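Local coordinates for protein dTDP-4-amino-4,6-dideoxyglucose formyltransferase (Shewanella sp. FDAARGOS_354, PDB 6V2T) that probably transfers a formyl group from a folate cofactor to the amino group of dTDP-4-amino-4,6-dideoxyglucose, a nucleotide-linked sugar, probably in O-antigen biosynthesis, at residues M23-I28 / S52-Y57; V29-P34 / H99-F104; S37-L42 / D184-H189. All coordinates share one frame; numbering follows the deposited sequence.

Contact 1: M23-I28 / S52-Y57; sequences MMHVLI and SVTFDY
The imidazole of His25 meets Thr54 at its edge, with CD2 3.5 Å from OG1 and near the ring plane, while the carbonyl carbon of Met23 lies above one ring face, offset toward the rim. The rings of Phe55 and Tyr57 are both approached obliquely by Ile28, whose CD1 comes 3.4 Å from Phe55 CD1 and 3.6 Å from Tyr57 CE2. Because Ile28 CG1 is anti to the carbonyl carbon (chi1 -62°), this methyl reaches between the two aromatic side chains. Val26 runs alongside Phe55, its CG1 against Phe55 CD1, while CG2 meets Val53 CG1 at 3.6 Å. At the outer end Met23, bent at chi2 and chi3, curls back until SD stands 3.1 Å from Ser52 O. Between the two layers of side chains the strands pair in parallel, from Met24 N bound to Ser52 O at 2.8 Å through Ile28 N bound to Asp56 O. One face, with His25, Thr54 and Asp56 (hydrogen-bonded to Tyr92), is thus largely polar, though Leu27 shares it; the other is apolar and aromatic (Met24, Val26, Ile28, Val53, Phe55, Tyr57), and helices 33-45 and 171-194 settle on it.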
loop_
_atom_site.group_PDB
_atom_site.type_symbol
_atom_site.label_atom_id
_atom_site.label_comp_id
_atom_site.label_asym_id
_atom_site.label_seq_id
_atom_site.Cartn_x
_atom_site.Cartn_y
_atom_site.Cartn_z
ATOM N N MET B 23 -40.157 -26.690 19.154
ATOM C CA MET B 23 -38.857 -26.312 18.555
ATOM C C MET B 23 -38.993 -24.926 17.902
ATOM O O MET B 23 -39.892 -24.728 17.052
ATOM C CB MET B 23 -38.426 -27.376 17.533
ATOM C CG MET B 23 -37.036 -27.171 16.914
ATOM S SD MET B 23 -35.680 -27.007 18.090
ATOM C CE MET B 23 -35.815 -28.528 19.034
ATOM N N MET B 24 -38.133 -24.002 18.303
ATOM C CA MET B 24 -37.926 -22.728 17.566
ATOM C C MET B 24 -36.894 -22.936 16.451
ATOM O O MET B 24 -35.805 -23.436 16.756
ATOM C CB MET B 24 -37.428 -21.637 18.500
ATOM C CG MET B 24 -37.535 -20.245 17.850
ATOM S SD MET B 24 -36.545 -19.185 18.808
ATOM C CE MET B 24 -36.981 -17.616 18.047
ATOM N N HIS B 25 -37.261 -22.568 15.224
ATOM C CA HIS B 25 -36.414 -22.527 14.007
ATOM C C HIS B 25 -35.958 -21.087 13.752
ATOM O O HIS B 25 -36.830 -20.206 13.606
ATOM C CB HIS B 25 -37.209 -23.089 12.828
ATOM C CG HIS B 25 -37.866 -24.383 13.181
ATOM N ND1 HIS B 25 -39.215 -24.478 13.460
ATOM C CD2 HIS B 25 -37.347 -25.615 13.377
ATOM C CE1 HIS B 25 -39.507 -25.726 13.772
ATOM N NE2 HIS B 25 -38.377 -26.441 13.734
ATOM N N VAL B 26 -34.646 -20.864 13.728
ATOM C CA VAL B 26 -34.011 -19.553 13.406
ATOM C C VAL B 26 -33.291 -19.695 12.071
ATOM O O VAL B 26 -32.465 -20.652 11.945
ATOM C CB VAL B 26 -33.052 -19.100 14.516
ATOM C CG1 VAL B 26 -32.254 -17.872 14.102
ATOM C CG2 VAL B 26 -33.774 -18.888 15.837
ATOM N N LEU B 27 -33.609 -18.825 11.103
ATOM C CA LEU B 27 -32.931 -18.786 9.789
ATOM C C LEU B 27 -31.848 -17.696 9.797
ATOM O O LEU B 27 -32.151 -16.490 10.007
ATOM C CB LEU B 27 -33.933 -18.584 8.652
ATOM C CG LEU B 27 -33.290 -18.354 7.281
ATOM C CD1 LEU B 27 -32.606 -19.632 6.799
ATOM C CD2 LEU B 27 -34.318 -17.881 6.267
ATOM N N ILE B 28 -30.606 -18.093 9.524
ATOM C CA ILE B 28 -29.480 -17.138 9.394
ATOM C C ILE B 28 -29.165 -17.015 7.907
ATOM O O ILE B 28 -28.850 -18.040 7.258
ATOM C CB ILE B 28 -28.332 -17.556 10.325
ATOM C CG1 ILE B 28 -28.819 -17.503 11.779
ATOM C CG2 ILE B 28 -27.106 -16.683 10.116
ATOM C CD1 ILE B 28 -27.935 -18.233 12.726
ATOM N N SER B 52 -33.764 -26.050 22.587
ATOM C CA SER B 52 -35.041 -26.037 21.823
ATOM C C SER B 52 -34.995 -25.045 20.646
ATOM O O SER B 52 -36.089 -24.735 20.102
ATOM C CB SER B 52 -36.212 -25.743 22.718
ATOM O OG SER B 52 -36.131 -26.466 23.936
ATOM N N VAL B 53 -33.803 -24.601 20.223
ATOM C CA VAL B 53 -33.652 -23.714 19.024
ATOM C C VAL B 53 -32.804 -24.439 17.979
ATOM O O VAL B 53 -31.678 -24.822 18.339
ATOM C CB VAL B 53 -33.012 -22.369 19.397
ATOM C CG1 VAL B 53 -33.012 -21.414 18.213
ATOM C CG2 VAL B 53 -33.668 -21.733 20.611
ATOM N N THR B 54 -33.280 -24.609 16.741
ATOM C CA THR B 54 -32.385 -25.033 15.626
ATOM C C THR B 54 -32.161 -23.894 14.621
ATOM O O THR B 54 -33.154 -23.245 14.155
ATOM C CB THR B 54 -32.831 -26.340 14.968
ATOM O OG1 THR B 54 -34.008 -26.132 14.195
ATOM C CG2 THR B 54 -33.097 -27.414 15.998
ATOM N N PHE B 55 -30.880 -23.698 14.297
ATOM C CA PHE B 55 -30.346 -22.697 13.343
ATOM C C PHE B 55 -30.090 -23.339 11.983
ATOM O O PHE B 55 -29.351 -24.336 11.913
ATOM C CB PHE B 55 -29.056 -22.129 13.905
ATOM C CG PHE B 55 -29.249 -21.370 15.181
ATOM C CD1 PHE B 55 -29.572 -20.028 15.151
ATOM C CD2 PHE B 55 -29.113 -21.994 16.408
ATOM C CE1 PHE B 55 -29.729 -19.327 16.327
ATOM C CE2 PHE B 55 -29.292 -21.286 17.588
ATOM C CZ PHE B 55 -29.595 -19.958 17.544
ATOM N N ASP B 56 -30.730 -22.799 10.947
ATOM C CA ASP B 56 -30.468 -23.097 9.516
ATOM C C ASP B 56 -29.696 -21.923 8.913
ATOM O O ASP B 56 -29.929 -20.793 9.350
ATOM C CB ASP B 56 -31.758 -23.307 8.746
ATOM C CG ASP B 56 -32.473 -24.573 9.161
ATOM O OD1 ASP B 56 -31.856 -25.355 9.866
ATOM O OD2 ASP B 56 -33.623 -24.739 8.775
ATOM N N TYR B 57 -28.776 -22.190 7.991
ATOM C CA TYR B 57 -27.897 -21.160 7.388
ATOM C C TYR B 57 -28.107 -21.168 5.879
ATOM O O TYR B 57 -28.146 -22.253 5.286
ATOM C CB TYR B 57 -26.441 -21.406 7.781
ATOM C CG TYR B 57 -26.189 -21.416 9.263
ATOM C CD1 TYR B 57 -26.497 -22.525 10.035
ATOM C CD2 TYR B 57 -25.686 -20.296 9.906
ATOM C CE1 TYR B 57 -26.271 -22.537 11.403
ATOM C CE2 TYR B 57 -25.437 -20.301 11.270
ATOM C CZ TYR B 57 -25.736 -21.422 12.022
ATOM O OH TYR B 57 -25.494 -21.403 13.368
#

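Contact 2: V29-P34 / H99-F104; sequences VSDNKP and HCKQIF. With FOL (folic acid), chain H; 0FX (dTDP-4-amino-4,6-dideoxyglucose), chain G.
Asp31 N reaches His99 O over 3.1 Å from well above the carbonyl plane, one backbone bond between the end of strand 24-30 and the loop after strand 94-98. His99 itself takes a left-handed backbone conformation. The carboxylate of Asp31 adds a second link: OD2 receives Lys101 N at 2.9 Å in a nearly straight bond (172°) on its anti lone pair. Ser60 also binds OD2 and Asn63 holds OD1, which fixes the rotation of the group. Lys101 makes no salt bridge with it; its aliphatic chain crosses Asp31, Lys101 CD 3.6 Å from Asp31 CG, and bends at its end to place NZ 2.8 Å from the sugar hydroxyl O2G of dTDP-4-amino-4,6-dideoxyglucose. Asn32 and His99 lie side by side, their amide and ring planes 54° apart, and converge on one phosphate oxygen: ND2 of Asn32 is 2.9 Å and ND1 of His99 2.8 Å from O3P. Glu182 holds the far nitrogen of the His99 ring. Cys100 O accepts a hydrogen bond from N10 of folic acid (3.2 Å), and Phe104 O one from NA2. Cys100 SG packs on Val29 CG1 at the edge of the Phe104 ring and also accepts a hydrogen bond from Gln102 N. Loop 99-104 thus holds both ligands, as expected of a formyl-transfer site. The two segments continue from the carboxyl ends of adjacent parallel strands 24-30 and 94-98; Asn32 caps helix 33-45 through Leu35 N, and helix 171-194 closes in with Tyr175.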
loop_
_atom_site.group_PDB
_atom_site.type_symbol
_atom_site.label_atom_id
_atom_site.label_comp_id
_atom_site.label_asym_id
_atom_site.label_seq_id
_atom_site.Cartn_x
_atom_site.Cartn_y
_atom_site.Cartn_z
ATOM N N VAL B 29 -29.398 -15.814 7.359
ATOM C CA VAL B 29 -29.077 -15.476 5.949
ATOM C C VAL B 29 -27.839 -14.594 5.967
ATOM O O VAL B 29 -27.849 -13.527 6.612
ATOM C CB VAL B 29 -30.216 -14.772 5.204
ATOM C CG1 VAL B 29 -29.897 -14.640 3.722
ATOM C CG2 VAL B 29 -31.540 -15.477 5.394
ATOM N N SER B 30 -26.809 -15.016 5.261
ATOM C CA SER B 30 -25.475 -14.401 5.378
ATOM C C SER B 30 -24.646 -14.621 4.112
ATOM O O SER B 30 -24.652 -15.749 3.566
ATOM C CB SER B 30 -24.766 -14.961 6.553
ATOM O OG SER B 30 -23.510 -14.325 6.679
ATOM N N ASP B 31 -23.893 -13.596 3.730
ATOM C CA ASP B 31 -22.963 -13.639 2.568
ATOM C C ASP B 31 -21.533 -13.355 3.041
ATOM O O ASP B 31 -20.726 -12.955 2.195
ATOM C CB ASP B 31 -23.462 -12.675 1.493
ATOM C CG ASP B 31 -24.734 -13.202 0.857
ATOM O OD1 ASP B 31 -24.700 -14.333 0.299
ATOM O OD2 ASP B 31 -25.751 -12.518 0.970
ATOM N N ASN B 32 -21.253 -13.570 4.333
ATOM C CA ASN B 32 -19.959 -13.284 5.011
ATOM C C ASN B 32 -19.481 -14.552 5.732
ATOM O O ASN B 32 -20.103 -14.968 6.756
ATOM C CB ASN B 32 -20.084 -12.097 5.965
ATOM C CG ASN B 32 -18.752 -11.583 6.480
ATOM O OD1 ASN B 32 -18.289 -11.996 7.541
ATOM N ND2 ASN B 32 -18.139 -10.674 5.740
ATOM N N LYS B 33 -18.425 -15.183 5.214
ATOM C CA LYS B 33 -17.922 -16.459 5.778
ATOM C C LYS B 33 -17.433 -16.209 7.201
ATOM O O LYS B 33 -17.769 -16.983 8.091
ATOM C CB LYS B 33 -16.843 -17.088 4.887
ATOM C CG LYS B 33 -16.550 -18.550 5.195
ATOM C CD LYS B 33 -15.097 -18.936 5.035
ATOM C CE LYS B 33 -14.635 -19.898 6.107
ATOM N NZ LYS B 33 -13.160 -19.897 6.229
ATOM N N PRO B 34 -16.631 -15.154 7.488
ATOM C CA PRO B 34 -16.187 -14.901 8.862
ATOM C C PRO B 34 -17.333 -14.889 9.892
ATOM O O PRO B 34 -17.222 -15.597 10.865
ATOM C CB PRO B 34 -15.464 -13.548 8.753
ATOM C CG PRO B 34 -14.941 -13.535 7.327
ATOM C CD PRO B 34 -16.041 -14.202 6.530
ATOM N N HIS B 99 -24.888 -9.683 7.347
ATOM C CA HIS B 99 -24.237 -9.169 6.114
ATOM C C HIS B 99 -24.899 -9.870 4.919
ATOM O O HIS B 99 -24.210 -10.517 4.150
ATOM C CB HIS B 99 -22.728 -9.391 6.183
ATOM C CG HIS B 99 -22.024 -8.601 7.238
ATOM N ND1 HIS B 99 -20.744 -8.141 7.063
ATOM C CD2 HIS B 99 -22.412 -8.191 8.463
ATOM C CE1 HIS B 99 -20.359 -7.495 8.154
ATOM N NE2 HIS B 99 -21.377 -7.508 9.031
ATOM N N CYS B 100 -26.223 -9.774 4.831
ATOM C CA CYS B 100 -27.049 -10.317 3.730
ATOM C C CYS B 100 -27.024 -9.339 2.556
ATOM O O CYS B 100 -27.399 -8.168 2.783
ATOM C CB CYS B 100 -28.482 -10.511 4.193
ATOM S SG CYS B 100 -29.535 -11.218 2.916
ATOM N N LYS B 101 -26.617 -9.806 1.368
ATOM C CA LYS B 101 -26.537 -8.988 0.114
ATOM C C LYS B 101 -27.939 -8.630 -0.418
ATOM O O LYS B 101 -28.003 -7.763 -1.296
ATOM C CB LYS B 101 -25.746 -9.718 -0.982
ATOM C CG LYS B 101 -24.248 -9.859 -0.745
ATOM C CD LYS B 101 -23.568 -10.862 -1.673
ATOM C CE LYS B 101 -22.057 -10.879 -1.526
ATOM N NZ LYS B 101 -21.463 -9.595 -1.971
ATOM N N GLN B 102 -29.029 -9.249 0.054
ATOM C CA GLN B 102 -30.385 -8.981 -0.518
ATOM C C GLN B 102 -31.214 -8.081 0.392
ATOM O O GLN B 102 -31.231 -8.300 1.602
ATOM C CB GLN B 102 -31.194 -10.257 -0.716
ATOM C CG GLN B 102 -30.604 -11.223 -1.729
ATOM C CD GLN B 102 -31.522 -12.409 -1.916
ATOM O OE1 GLN B 102 -31.594 -13.310 -1.076
ATOM N NE2 GLN B 102 -32.261 -12.393 -3.013
ATOM N N ILE B 103 -31.957 -7.147 -0.193
ATOM C CA ILE B 103 -32.971 -6.351 0.540
ATOM C C ILE B 103 -34.172 -7.257 0.822
ATOM O O ILE B 103 -34.661 -7.897 -0.127
ATOM C CB ILE B 103 -33.368 -5.094 -0.249
ATOM C CG1 ILE B 103 -32.158 -4.183 -0.480
ATOM C CG2 ILE B 103 -34.498 -4.376 0.489
ATOM C CD1 ILE B 103 -32.248 -3.308 -1.722
ATOM N N PHE B 104 -34.632 -7.319 2.078
ATOM C CA PHE B 104 -35.844 -8.101 2.440
ATOM C C PHE B 104 -37.067 -7.342 1.952
ATOM O O PHE B 104 -37.187 -6.152 2.212
ATOM C CB PHE B 104 -35.943 -8.371 3.943
ATOM C CG PHE B 104 -34.998 -9.419 4.472
ATOM C CD1 PHE B 104 -33.813 -9.718 3.820
ATOM C CD2 PHE B 104 -35.304 -10.108 5.641
ATOM C CE1 PHE B 104 -32.944 -10.668 4.334
ATOM C CE2 PHE B 104 -34.417 -11.042 6.162
ATOM C CZ PHE B 104 -33.249 -11.320 5.506
HETATM N N1 FOL H . -33.573 -5.574 4.158
HETATM C C2 FOL H . -34.437 -4.689 4.680
HETATM N NA2 FOL H . -35.685 -4.641 4.227
HETATM N N3 FOL H . -34.069 -3.861 5.705
HETATM C C4 FOL H . -32.807 -3.879 6.163
HETATM O O4 FOL H . -32.563 -3.080 7.105
HETATM C C4A FOL H . -31.898 -4.790 5.634
HETATM N N5 FOL H . -30.622 -4.846 6.018
HETATM C C6 FOL H . -29.574 -5.505 5.231
HETATM C C7 FOL H . -30.197 -6.762 4.595
HETATM N N8 FOL H . -31.503 -6.530 4.039
HETATM C C8A FOL H . -32.329 -5.638 4.608
HETATM C C9 FOL H . -28.766 -4.504 4.324
HETATM N N10 FOL H . -28.312 -5.103 3.066
HETATM C C11 FOL H . -28.290 -3.343 -0.757
HETATM C C12 FOL H . -27.896 -4.666 -0.553
HETATM C C13 FOL H . -27.897 -5.225 0.730
HETATM C C14 FOL H . -28.310 -4.502 1.830
HETATM C C15 FOL H . -28.729 -3.193 1.620
HETATM C C16 FOL H . -28.719 -2.618 0.347
HETATM C C FOL H . -28.316 -2.747 -2.145
HETATM O O FOL H . -28.355 -3.536 -3.063
HETATM N N FOL H . -28.383 -1.435 -2.389
HETATM O O4P 0FX G . -19.339 -6.365 4.777
HETATM P P2 0FX G . -19.562 -7.511 3.788
HETATM O O3P 0FX G . -19.985 -8.781 4.457
HETATM O O1G 0FX G . -20.777 -6.982 2.945
HETATM C C1G 0FX G . -21.940 -7.801 2.848
HETATM C C2G 0FX G . -22.328 -7.755 1.384
HETATM O O2G 0FX G . -21.320 -8.271 0.495
HETATM C C3G 0FX G . -22.579 -6.296 1.045
HETATM O O3G 0FX G . -23.055 -6.266 -0.309
HETATM C C4G 0FX G . -23.563 -5.643 2.036
HETATM N N4A 0FX G . -23.555 -4.192 1.829
HETATM C C5G 0FX G . -23.249 -5.881 3.508
HETATM C C6G 0FX G . -24.407 -5.395 4.403
HETATM O O5G 0FX G . -22.988 -7.275 3.696
HETATM O OPP 0FX G . -18.326 -8.144 2.812
HETATM P P 0FX G . -17.946 -7.210 1.611
HETATM O O1P 0FX G . -18.958 -6.896 0.612
HETATM O O2P 0FX G . -16.862 -7.924 0.850
HETATM O O5 0FX G . -17.184 -5.900 2.050
HETATM C C5 0FX G . -16.271 -5.914 3.116
HETATM C C4 0FX G . -15.380 -4.676 2.956
HETATM O O4 0FX G . -14.522 -4.782 1.819
HETATM C C3 0FX G . -16.149 -3.371 2.681
HETATM O O3 0FX G . -16.690 -2.803 3.866
HETATM C C2 0FX G . -15.125 -2.466 1.953
HETATM C C1 0FX G . -14.259 -3.546 1.245
HETATM N N11 0FX G . -14.598 -3.598 -0.170
HETATM C C61 0FX G . -15.421 -4.539 -0.682
HETATM C C51 0FX G . -15.681 -4.542 -2.052
HETATM C C5A 0FX G . -16.618 -5.589 -2.646
HETATM C C21 0FX G . -14.024 -2.678 -0.955
HETATM O O21 0FX G . -13.207 -1.751 -0.396
HETATM N N31 0FX G . -14.262 -2.636 -2.289
HETATM C C41 0FX G . -15.084 -3.562 -2.852
HETATM O O41 0FX G . -15.350 -3.470 -4.188
#

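Contact 3: S37-L42 / D184-H189; sequences SFIQNL and DLLKDH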
loop_
_atom_site.group_PDB
_atom_site.type_symbol
_atom_site.label_atom_id
_atom_site.label_comp_id
_atom_site.label_asym_id
_atom_site.label_seq_id
_atom_site.Cartn_x
_atom_site.Cartn_y
_atom_site.Cartn_z
ATOM N N SER B 37 -19.288 -18.619 10.014
ATOM C CA SER B 37 -18.368 -19.543 10.715
ATOM C C SER B 37 -18.348 -19.178 12.210
ATOM O O SER B 37 -18.516 -20.078 13.040
ATOM C CB SER B 37 -17.005 -19.514 10.082
ATOM O OG SER B 37 -16.088 -20.245 10.869
ATOM N N PHE B 38 -18.212 -17.896 12.550
ATOM C CA PHE B 38 -18.209 -17.418 13.958
ATOM C C PHE B 38 -19.554 -17.720 14.638
ATOM O O PHE B 38 -19.543 -18.162 15.791
ATOM C CB PHE B 38 -17.912 -15.926 14.023
ATOM C CG PHE B 38 -17.964 -15.389 15.418
ATOM C CD1 PHE B 38 -19.094 -14.728 15.872
ATOM C CD2 PHE B 38 -16.905 -15.592 16.286
ATOM C CE1 PHE B 38 -19.137 -14.238 17.163
ATOM C CE2 PHE B 38 -16.960 -15.112 17.581
ATOM C CZ PHE B 38 -18.076 -14.428 18.011
ATOM N N ILE B 39 -20.681 -17.531 13.947
ATOM C CA ILE B 39 -22.031 -17.727 14.552
ATOM C C ILE B 39 -22.241 -19.230 14.791
ATOM O O ILE B 39 -22.661 -19.617 15.905
ATOM C CB ILE B 39 -23.143 -17.120 13.672
ATOM C CG1 ILE B 39 -23.137 -15.589 13.726
ATOM C CG2 ILE B 39 -24.499 -17.685 14.054
ATOM C CD1 ILE B 39 -24.005 -14.942 12.670
ATOM N N GLN B 40 -21.898 -20.050 13.805
ATOM C CA GLN B 40 -21.959 -21.535 13.932
ATOM C C GLN B 40 -21.247 -21.991 15.209
ATOM O O GLN B 40 -21.863 -22.730 15.997
ATOM C CB GLN B 40 -21.413 -22.190 12.672
ATOM C CG GLN B 40 -22.490 -22.302 11.611
ATOM C CD GLN B 40 -21.985 -22.782 10.278
ATOM O OE1 GLN B 40 -20.785 -22.778 10.007
ATOM N NE2 GLN B 40 -22.922 -23.148 9.416
ATOM N N ASN B 41 -20.009 -21.551 15.407
ATOM C CA ASN B 41 -19.221 -21.858 16.622
ATOM C C ASN B 41 -19.960 -21.302 17.848
ATOM O O ASN B 41 -20.133 -22.050 18.816
ATOM C CB ASN B 41 -17.788 -21.337 16.522
ATOM C CG ASN B 41 -16.968 -21.808 17.698
ATOM O OD1 ASN B 41 -16.808 -23.014 17.892
ATOM N ND2 ASN B 41 -16.524 -20.873 18.517
ATOM N N LEU B 42 -20.415 -20.051 17.807
ATOM C CA LEU B 42 -21.071 -19.381 18.970
ATOM C C LEU B 42 -22.278 -20.194 19.443
ATOM O O LEU B 42 -22.547 -20.213 20.674
ATOM C CB LEU B 42 -21.541 -17.988 18.552
ATOM C CG LEU B 42 -21.195 -16.849 19.495
ATOM C CD1 LEU B 42 -21.994 -15.605 19.115
ATOM C CD2 LEU B 42 -21.416 -17.216 20.950
ATOM N N ASP B 184 -17.956 -9.455 19.414
ATOM C CA ASP B 184 -18.188 -9.141 20.840
ATOM C C ASP B 184 -19.697 -9.032 21.102
ATOM O O ASP B 184 -20.159 -9.649 22.059
ATOM C CB ASP B 184 -17.493 -7.848 21.278
ATOM C CG ASP B 184 -15.970 -7.874 21.348
ATOM O OD1 ASP B 184 -15.385 -8.961 21.183
ATOM O OD2 ASP B 184 -15.390 -6.772 21.507
ATOM N N LEU B 185 -20.448 -8.257 20.291
ATOM C CA LEU B 185 -21.918 -8.109 20.466
ATOM C C LEU B 185 -22.623 -9.458 20.365
ATOM O O LEU B 185 -23.532 -9.737 21.196
ATOM C CB LEU B 185 -22.480 -7.138 19.416
ATOM C CG LEU B 185 -22.189 -5.671 19.661
ATOM C CD1 LEU B 185 -22.596 -4.847 18.443
ATOM C CD2 LEU B 185 -22.918 -5.145 20.902
ATOM N N LEU B 186 -22.268 -10.282 19.389
ATOM C CA LEU B 186 -22.914 -11.597 19.230
ATOM C C LEU B 186 -22.603 -12.497 20.440
ATOM O O LEU B 186 -23.508 -13.184 20.918
ATOM C CB LEU B 186 -22.484 -12.194 17.895
ATOM C CG LEU B 186 -23.173 -11.537 16.701
ATOM C CD1 LEU B 186 -22.551 -11.953 15.383
ATOM C CD2 LEU B 186 -24.656 -11.873 16.718
ATOM N N LYS B 187 -21.367 -12.513 20.925
ATOM C CA LYS B 187 -20.993 -13.320 22.123
ATOM C C LYS B 187 -21.943 -12.963 23.268
ATOM O O LYS B 187 -22.578 -13.851 23.828
ATOM C CB LYS B 187 -19.552 -13.021 22.543
ATOM C CG LYS B 187 -18.466 -13.568 21.637
ATOM C CD LYS B 187 -17.096 -13.042 22.030
ATOM C CE LYS B 187 -15.940 -13.722 21.339
ATOM N NZ LYS B 187 -14.667 -13.209 21.883
ATOM N N ASP B 188 -22.060 -11.671 23.542
ATOM C CA ASP B 188 -22.897 -11.101 24.621
ATOM C C ASP B 188 -24.407 -11.221 24.331
ATOM O O ASP B 188 -25.150 -11.285 25.320
ATOM C CB ASP B 188 -22.497 -9.646 24.890
ATOM C CG ASP B 188 -21.111 -9.506 25.511
ATOM O OD1 ASP B 188 -20.641 -8.356 25.678
ATOM O OD2 ASP B 188 -20.517 -10.546 25.821
ATOM N N HIS B 189 -24.874 -11.257 23.076
ATOM C CA HIS B 189 -26.314 -10.987 22.772
ATOM C C HIS B 189 -26.955 -11.932 21.768
ATOM O O HIS B 189 -28.150 -11.726 21.499
ATOM C CB HIS B 189 -26.498 -9.545 22.301
ATOM C CG HIS B 189 -26.144 -8.556 23.353
ATOM N ND1 HIS B 189 -26.661 -8.636 24.627
ATOM C CD2 HIS B 189 -25.326 -7.482 23.339
ATOM C CE1 HIS B 189 -26.187 -7.631 25.350
ATOM N NE2 HIS B 189 -25.382 -6.901 24.578
#
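Leu186 projects from helix 184-189 against Phe38, Ile39 and Leu42, three residues on one flank of helix 37-42. Its CB is 4.0 Å from CE1 of Phe38, at the rim and in the plane of the ring, and 3.7 Å from Leu42 CD1; farther out, its CD1 meets CG1 of Ile39 obliquely. Leu42 CD1 also lies on the backbone, 3.4 Å from Leu186 O, reached with an unusual chi1 of -133° that falls away from the staggered positions. The Phe38 ring, carried outward with CG anti to the backbone N (chi1 177°), has CZ 3.7 Å from Lys187 CG. Lys187 stretches across it at about a right angle, lending its methylenes to the edge of the packing. No hydrogen bond spans the two helices, so their fit rests on these apolar surfaces.

Beyond this shell, Phe38 also touches Met183 and Leu42 touches Leu190, extending the seam to turns before and after Leu186. Ile39 leans on Tyr57 of strand 53-60. Leu185, turned away from helix 37-42, packs instead on Cys143 and Ile145 of strand 141-147, while His189 stacks on Phe159 and is tied to Asp192. The segment axes approach to 10.7 Å and run nearly parallel, 23° apart. Such side-by-side helices on one face of a mainly parallel sheet are characteristic of the Rossmann-like formyltransferase fold, where helix 33-45 is the crossover between strands 24-30 and 53-60.

Strand 24-30, helix 33-45 and strand 53-60 form a beta-alpha-beta unit; each contact draws on it, but contacts 2 and 3 join it to loop 99-104 and helix 171-194. Contact 1 pairs its two strands, contact 2 sets the strand-helix turn against the loop after strand 94-98, and contact 3 packs helix on helix. Contact 2 lies deepest, its centre about 7 Å from the centre of the chain, and is rich in polar bonds to both ligands; contact 1, its centre about 20 Å from that point, has exposed residues at its outer end and combines backbone bonds with apolar packing. Contact 3 is mostly buried and wholly apolar in its pairing. Contacts 1 and 3 meet directly, where Ile28 CD1 comes 3.7 Å from Ile39 CG2.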